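Local atomic coordinates of alpha-amylase (PDB entry 6M4K), a protein that probably hydrolyses internal alpha-1,4-glucosidic linkages in starch and related polysaccharides, as a calcium- and chloride-dependent family 13 glycoside hydrolase. Residues 200-203 / 204-207; 156-159 / 160-164. All blocks are in the same frame, centred on the assembly; numbering follows the deposited sequence.

Contact 1. Residues 200-203 / 204-207. With CA (calcium ion), chain B.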
ATOM      1  N   ASP A 200       1.997   6.656  -9.398  1.00 12.66           N
ATOM      2  CA  ASP A 200       3.379   6.203  -9.399  1.00 12.94           C
ATOM      3  C   ASP A 200       4.362   7.353  -9.630  1.00 14.01           C
ATOM      4  O   ASP A 200       4.113   8.260 -10.433  1.00 13.67           O
ATOM      5  CB  ASP A 200       3.518   5.206 -10.551  1.00 13.78           C
ATOM      6  CG  ASP A 200       4.891   4.618 -10.665  1.00 15.51           C
ATOM      7  OD1 ASP A 200       5.276   3.860  -9.762  1.00 15.82           O
ATOM      8  OD2 ASP A 200       5.575   4.887 -11.680  1.00 16.76           O
ATOM      9  N   ALA A 201       5.498   7.298  -8.931  1.00 13.32           N
ATOM     10  CA  ALA A 201       6.680   8.112  -9.253  1.00 14.19           C
ATOM     11  C   ALA A 201       6.412   9.616  -9.193  1.00 16.05           C
ATOM     12  O   ALA A 201       6.967  10.396  -9.970  1.00 14.89           O
ATOM     13  CB  ALA A 201       7.300   7.707 -10.594  1.00 15.61           C
ATOM     14  N   CYS A 202       5.599  10.047  -8.230  1.00 13.64           N
ATOM     15  CA  CYS A 202       5.238  11.463  -8.167  1.00 14.07           C
ATOM     16  C   CYS A 202       6.412  12.365  -7.813  1.00 14.58           C
ATOM     17  O   CYS A 202       6.385  13.548  -8.169  1.00 15.19           O
ATOM     18  CB  CYS A 202       4.073  11.694  -7.203  1.00 14.42           C
ATOM     19  SG  CYS A 202       2.477  11.247  -7.887  1.00 15.27           S
ATOM     20  N   LYS A 203       7.429  11.865  -7.098  1.00 14.05           N
ATOM     21  CA  LYS A 203       8.592  12.716  -6.837  1.00 16.44           C
ATOM     22  C   LYS A 203       9.259  13.169  -8.125  1.00 16.42           C
ATOM     23  O   LYS A 203       9.943  14.201  -8.136  1.00 16.73           O
ATOM     24  CB  LYS A 203       9.617  12.033  -5.925  1.00 18.72           C
ATOM     25  CG  LYS A 203      10.532  11.038  -6.614  1.00 19.87           C
ATOM     26  CD  LYS A 203      11.329  10.238  -5.589  1.00 21.77           C
ATOM     27  CE  LYS A 203      12.371  11.096  -4.894  1.00 23.11           C
ATOM     28  NZ  LYS A 203      13.152  10.278  -3.900  1.00 23.15           N
ATOM     29  N   HIS A 204       9.061  12.426  -9.209  1.00 14.48           N
ATOM     30  CA  HIS A 204       9.637  12.720 -10.513  1.00 14.97           C
ATOM     31  C   HIS A 204       8.746  13.605 -11.369  1.00 15.75           C
ATOM     32  O   HIS A 204       9.093  13.880 -12.527  1.00 15.62           O
ATOM     33  CB  HIS A 204       9.974  11.400 -11.200  1.00 14.92           C
ATOM     34  CG  HIS A 204      10.959  10.595 -10.420  1.00 15.27           C
ATOM     35  ND1 HIS A 204      12.283  10.953 -10.321  1.00 15.91           N
ATOM     36  CD2 HIS A 204      10.804   9.499  -9.637  1.00 16.36           C
ATOM     37  CE1 HIS A 204      12.912  10.095  -9.535  1.00 17.27           C
ATOM     38  NE2 HIS A 204      12.036   9.204  -9.109  1.00 17.30           N
ATOM     39  N   MET A 205       7.618  14.061 -10.837  0.50 14.12           N
ATOM     40  CA  MET A 205       6.757  14.997 -11.535  0.50 15.17           C
ATOM     41  C   MET A 205       6.677  16.304 -10.761  0.50 15.62           C
ATOM     42  O   MET A 205       6.895  16.350  -9.548  0.50 15.61           O
ATOM     43  CB  MET A 205       5.362  14.403 -11.771  0.50 14.86           C
ATOM     44  CG  MET A 205       5.407  13.237 -12.760  0.50 15.90           C
ATOM     45  SD  MET A 205       3.837  12.423 -13.076  0.50 15.15           S
ATOM     46  CE  MET A 205       3.560  11.579 -11.520  0.50 17.13           C
ATOM     47  N   TRP A 206       6.377  17.380 -11.484  1.00 16.26           N
ATOM     48  CA  TRP A 206       6.192  18.686 -10.851  1.00 16.31           C
ATOM     49  C   TRP A 206       4.800  18.755 -10.240  1.00 16.04           C
ATOM     50  O   TRP A 206       3.821  18.417 -10.910  1.00 16.18           O
ATOM     51  CB  TRP A 206       6.341  19.807 -11.886  1.00 17.82           C
ATOM     52  CG  TRP A 206       7.719  19.913 -12.454  1.00 18.60           C
ATOM     53  CD1 TRP A 206       8.157  19.394 -13.635  1.00 17.61           C
ATOM     54  CD2 TRP A 206       8.848  20.577 -11.868  1.00 19.86           C
ATOM     55  NE1 TRP A 206       9.487  19.679 -13.819  1.00 18.98           N
ATOM     56  CE2 TRP A 206       9.933  20.409 -12.750  1.00 19.94           C
ATOM     57  CE3 TRP A 206       9.046  21.300 -10.685  1.00 19.96           C
ATOM     58  CZ2 TRP A 206      11.202  20.923 -12.484  1.00 21.31           C
ATOM     59  CZ3 TRP A 206      10.311  21.799 -10.420  1.00 22.29           C
ATOM     60  CH2 TRP A 206      11.367  21.619 -11.321  1.00 21.00           C
ATOM     61  N   PRO A 207       4.668  19.184  -8.980  1.00 17.03           N
ATOM     62  CA  PRO A 207       3.325  19.355  -8.402  1.00 18.44           C
ATOM     63  C   PRO A 207       2.396  20.196  -9.265  1.00 16.29           C
ATOM     64  O   PRO A 207       1.201  19.901  -9.342  1.00 17.67           O
ATOM     65  CB  PRO A 207       3.615  20.012  -7.046  1.00 18.20           C
ATOM     66  CG  PRO A 207       4.970  19.483  -6.678  1.00 16.49           C
ATOM     67  CD  PRO A 207       5.737  19.359  -7.982  1.00 16.82           C
TER
HETATM   68 CA    CA B 601       9.496  13.449 -14.800  1.00 15.06          CA
HETATM   69  O   HOH W   1      11.701  12.526 -13.856  1.00 16.51           O
HETATM   70  O   HOH W   2       8.420  15.710 -15.044  1.00 16.92           O
HETATM   71  O   HOH W   3       7.578  13.245 -16.380  1.00 16.40           O
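K203 lays its aliphatic chain over one face of the H204 imidazole, CG standing 3.6 Å from the ring centroid in a CH-pi contact displaced toward the CD2-NE2 rim. Its chi1 of 80° turns CG between the backbone N and the carbonyl carbon, and that is what sets the methylenes above the neighbouring ring as both side chains run out in the same direction. The chain bends at chi3 near the ring's rim and leads its end away, NZ reaching E243 and the carbonyl of I238. H204 meets the calcium ion through its backbone, O to metal 2.4 Å, while its ring donor side turns to another partner, ND1 bonding to V160 O. With an alanine here the carbonyl could still reach the calcium, but V160 O would probably lose its imidazole mate and the methylenes of K203 the flat surface they rest on.

Two bonds of a tight 3-10 turn position that carbonyl: H204 N to A201 O at 3.0 Å and M205 N to C202 O, also 3.0 Å. In one of its two modelled conformers M205 bends at chi3 (-71°) and brings its methyl CE back to 3.8 Å from C202 SG. The carboxylate of D200 pairs with R198.

Residues 200-205 are buried. The turn follows barrel strand 196-199, is tied by backbone bonds to G102 at the end of strand 97-102 and to E236 just after strand 232-235, and leads into helix 207-214, whose L210 packs against C202 and M205.

Contact 2. Residues 156-159 / 160-164. With CA (calcium ion), chain B.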
ATOM      1  N   ASN A 156      18.895  18.152  -6.677  1.00 25.35           N
ATOM      2  CA  ASN A 156      18.557  19.018  -7.804  1.00 20.54           C
ATOM      3  C   ASN A 156      17.137  18.681  -8.248  1.00 18.54           C
ATOM      4  O   ASN A 156      16.942  17.735  -9.035  1.00 18.66           O
ATOM      5  CB  ASN A 156      19.561  18.753  -8.928  1.00 23.56           C
ATOM      6  CG  ASN A 156      19.393  19.684 -10.103  1.00 19.33           C
ATOM      7  OD1 ASN A 156      18.298  20.129 -10.409  1.00 21.05           O
ATOM      8  ND2 ASN A 156      20.500  19.962 -10.795  1.00 23.80           N
ATOM      9  N   PRO A 157      16.120  19.422  -7.791  1.00 18.89           N
ATOM     10  CA  PRO A 157      14.734  19.096  -8.177  1.00 18.94           C
ATOM     11  C   PRO A 157      14.495  19.082  -9.674  1.00 20.14           C
ATOM     12  O   PRO A 157      13.688  18.281 -10.158  1.00 19.69           O
ATOM     13  CB  PRO A 157      13.904  20.187  -7.485  1.00 21.12           C
ATOM     14  CG  PRO A 157      14.735  20.624  -6.351  1.00 21.62           C
ATOM     15  CD  PRO A 157      16.167  20.524  -6.814  1.00 19.05           C
ATOM     16  N   THR A 158      15.168  19.956 -10.423  0.50 19.49           N
ATOM     17  CA  THR A 158      15.011  19.963 -11.872  0.50 18.92           C
ATOM     18  C   THR A 158      15.496  18.656 -12.482  0.50 19.61           C
ATOM     19  O   THR A 158      14.858  18.108 -13.387  0.50 19.76           O
ATOM     20  CB  THR A 158      15.773  21.152 -12.456  0.50 20.36           C
ATOM     21  OG1 THR A 158      15.292  22.359 -11.853  0.50 19.34           O
ATOM     22  CG2 THR A 158      15.593  21.222 -13.971  0.50 17.90           C
ATOM     23  N   GLU A 159      16.622  18.139 -11.994  1.00 17.65           N
ATOM     24  CA  GLU A 159      17.132  16.863 -12.481  1.00 18.79           C
ATOM     25  C   GLU A 159      16.198  15.718 -12.100  1.00 18.73           C
ATOM     26  O   GLU A 159      15.869  14.866 -12.932  1.00 18.27           O
ATOM     27  CB  GLU A 159      18.541  16.642 -11.935  1.00 22.44           C
ATOM     28  CG  GLU A 159      19.228  15.389 -12.411  1.00 24.97           C
ATOM     29  CD  GLU A 159      20.706  15.383 -12.060  1.00 25.05           C
ATOM     30  OE1 GLU A 159      21.320  16.473 -12.050  1.00 28.23           O
ATOM     31  OE2 GLU A 159      21.246  14.294 -11.791  1.00 24.21           O
ATOM     32  N   VAL A 160      15.749  15.693 -10.842  1.00 17.03           N
ATOM     33  CA  VAL A 160      14.843  14.641 -10.386  1.00 17.20           C
ATOM     34  C   VAL A 160      13.559  14.616 -11.206  1.00 15.73           C
ATOM     35  O   VAL A 160      12.999  13.540 -11.464  1.00 17.08           O
ATOM     36  CB  VAL A 160      14.573  14.815  -8.877  1.00 16.56           C
ATOM     37  CG1 VAL A 160      13.522  13.818  -8.394  1.00 17.68           C
ATOM     38  CG2 VAL A 160      15.857  14.642  -8.087  1.00 18.76           C
ATOM     39  N   ARG A 161      13.085  15.775 -11.654  1.00 16.32           N
ATOM     40  CA  ARG A 161      11.802  15.839 -12.333  0.50 15.46           C
ATOM     41  C   ARG A 161      11.906  15.810 -13.852  1.00 15.67           C
ATOM     42  O   ARG A 161      10.970  15.335 -14.497  1.00 16.34           O
ATOM     43  CB  ARG A 161      11.002  17.063 -11.867  0.50 16.83           C
ATOM     44  CG  ARG A 161      10.461  16.888 -10.448  0.50 15.04           C
ATOM     45  CD  ARG A 161       9.901  18.169  -9.839  0.50 16.53           C
ATOM     46  NE  ARG A 161       9.213  17.905  -8.576  0.50 15.80           N
ATOM     47  CZ  ARG A 161       9.170  18.746  -7.550  0.50 15.03           C
ATOM     48  NH1 ARG A 161       9.794  19.912  -7.618  0.50 17.24           N
ATOM     49  NH2 ARG A 161       8.518  18.412  -6.444  0.50 14.20           N
ATOM     50  N   ASN A 162      13.000  16.297 -14.437  1.00 17.03           N
ATOM     51  CA  ASN A 162      13.097  16.398 -15.889  1.00 17.05           C
ATOM     52  C   ASN A 162      14.039  15.392 -16.533  1.00 18.14           C
ATOM     53  O   ASN A 162      14.007  15.251 -17.762  1.00 20.24           O
ATOM     54  CB  ASN A 162      13.471  17.831 -16.301  1.00 18.08           C
ATOM     55  CG  ASN A 162      12.370  18.822 -16.003  1.00 21.80           C
ATOM     56  OD1 ASN A 162      11.252  18.443 -15.668  1.00 20.40           O
ATOM     57  ND2 ASN A 162      12.677  20.111 -16.142  1.00 24.41           N
ATOM     58  N   CYS A 163      14.874  14.707 -15.764  1.00 18.02           N
ATOM     59  CA  CYS A 163      15.715  13.646 -16.294  1.00 19.98           C
ATOM     60  C   CYS A 163      15.004  12.300 -16.160  1.00 18.35           C
ATOM     61  O   CYS A 163      13.906  12.203 -15.606  1.00 18.52           O
ATOM     62  CB  CYS A 163      17.088  13.645 -15.622  1.00 18.45           C
ATOM     63  SG  CYS A 163      18.061  15.151 -15.924  1.00 22.63           S
ATOM     64  N   ARG A 164      15.622  11.246 -16.685  1.00 18.02           N
ATOM     65  CA  ARG A 164      14.972   9.945 -16.761  1.00 17.69           C
ATOM     66  C   ARG A 164      15.277   9.107 -15.529  1.00 20.46           C
ATOM     67  O   ARG A 164      16.441   8.912 -15.168  1.00 21.69           O
ATOM     68  CB  ARG A 164      15.448   9.190 -17.997  1.00 17.54           C
ATOM     69  CG  ARG A 164      15.097   9.868 -19.293  1.00 18.04           C
ATOM     70  CD  ARG A 164      15.918   9.264 -20.415  1.00 20.48           C
ATOM     71  NE  ARG A 164      15.585   9.858 -21.704  1.00 20.35           N
ATOM     72  CZ  ARG A 164      16.277   9.616 -22.812  1.00 20.78           C
ATOM     73  NH1 ARG A 164      17.320   8.804 -22.761  1.00 21.42           N
ATOM     74  NH2 ARG A 164      15.923  10.184 -23.951  1.00 20.86           N
TER
HETATM   75 CA    CA B 601       9.496  13.449 -14.800  1.00 15.06          CA
HETATM   76  O   HOH W   1      11.701  12.526 -13.856  1.00 16.51           O
HETATM   77  O   HOH W   2       8.420  15.710 -15.044  1.00 16.92           O
HETATM   78  O   HOH W   3       7.578  13.245 -16.380  1.00 16.40           O
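E159 and C163, one helical turn apart, meet through CG and SG at 3.7 Å. E159 holds CG anti to its backbone N (chi1 -177°), which brings the methylene beside the sulfur and sends the carboxylate away from it, where OE2 accepts from the backbone N of H152 and D153. C163 SG is fixed by its disulfide to C144. One residue earlier, T158 and N162 set their side chains at a slant, and in one of T158's two modelled conformers methyl CG2 lies 3.8 Å from ND2 of N162. The amide OD1 is taken by the W206 indole NH. The third pairing is looser: in one of its two conformers the extended R161 chain passes P157 O, and NH1 stops 4.1 Å from P157 CB, while NH2 goes on to E249 and Y250 OH.

Backbone bonds hold these pairs in step. V160 N reaches N156 O almost straight, at 170°, and C163 N closes the last turn on E159 O. At the opening end N156 is the N-cap: its OD1 accepts from E159 N at 3.0 Å, the donor lying above the plane of the side-chain amide.

At the other end R161 O binds the calcium ion at 2.4 Å. Water 1, a metal ligand, donates to V160 O and C163 O, so these carbonyls, one residue before and two after R161, are linked to the metal through it. This short capped helix, anchored by a disulfide and giving a main-chain oxygen to the metal, belongs to the calcium site characteristic of family 13 alpha-amylases.

Contact 2 comes first along the chain, on helix 157-162, and contact 1 follows in the turn between barrel strand 196-199 and helix 207-214; their centres lie about 10 Å apart. Both fall within the family 13 catalytic range, and they give neighbouring carbonyl ligands to one calcium ion, whose shell N105, D170 and three waters complete. Direct hydrogen bonds also join the two pieces. The ion thus ties the long insertion after the third strand, domain B of alpha-amylases, to the loop following the fourth strand of the TIM barrel, consistent with a structural role for the calcium.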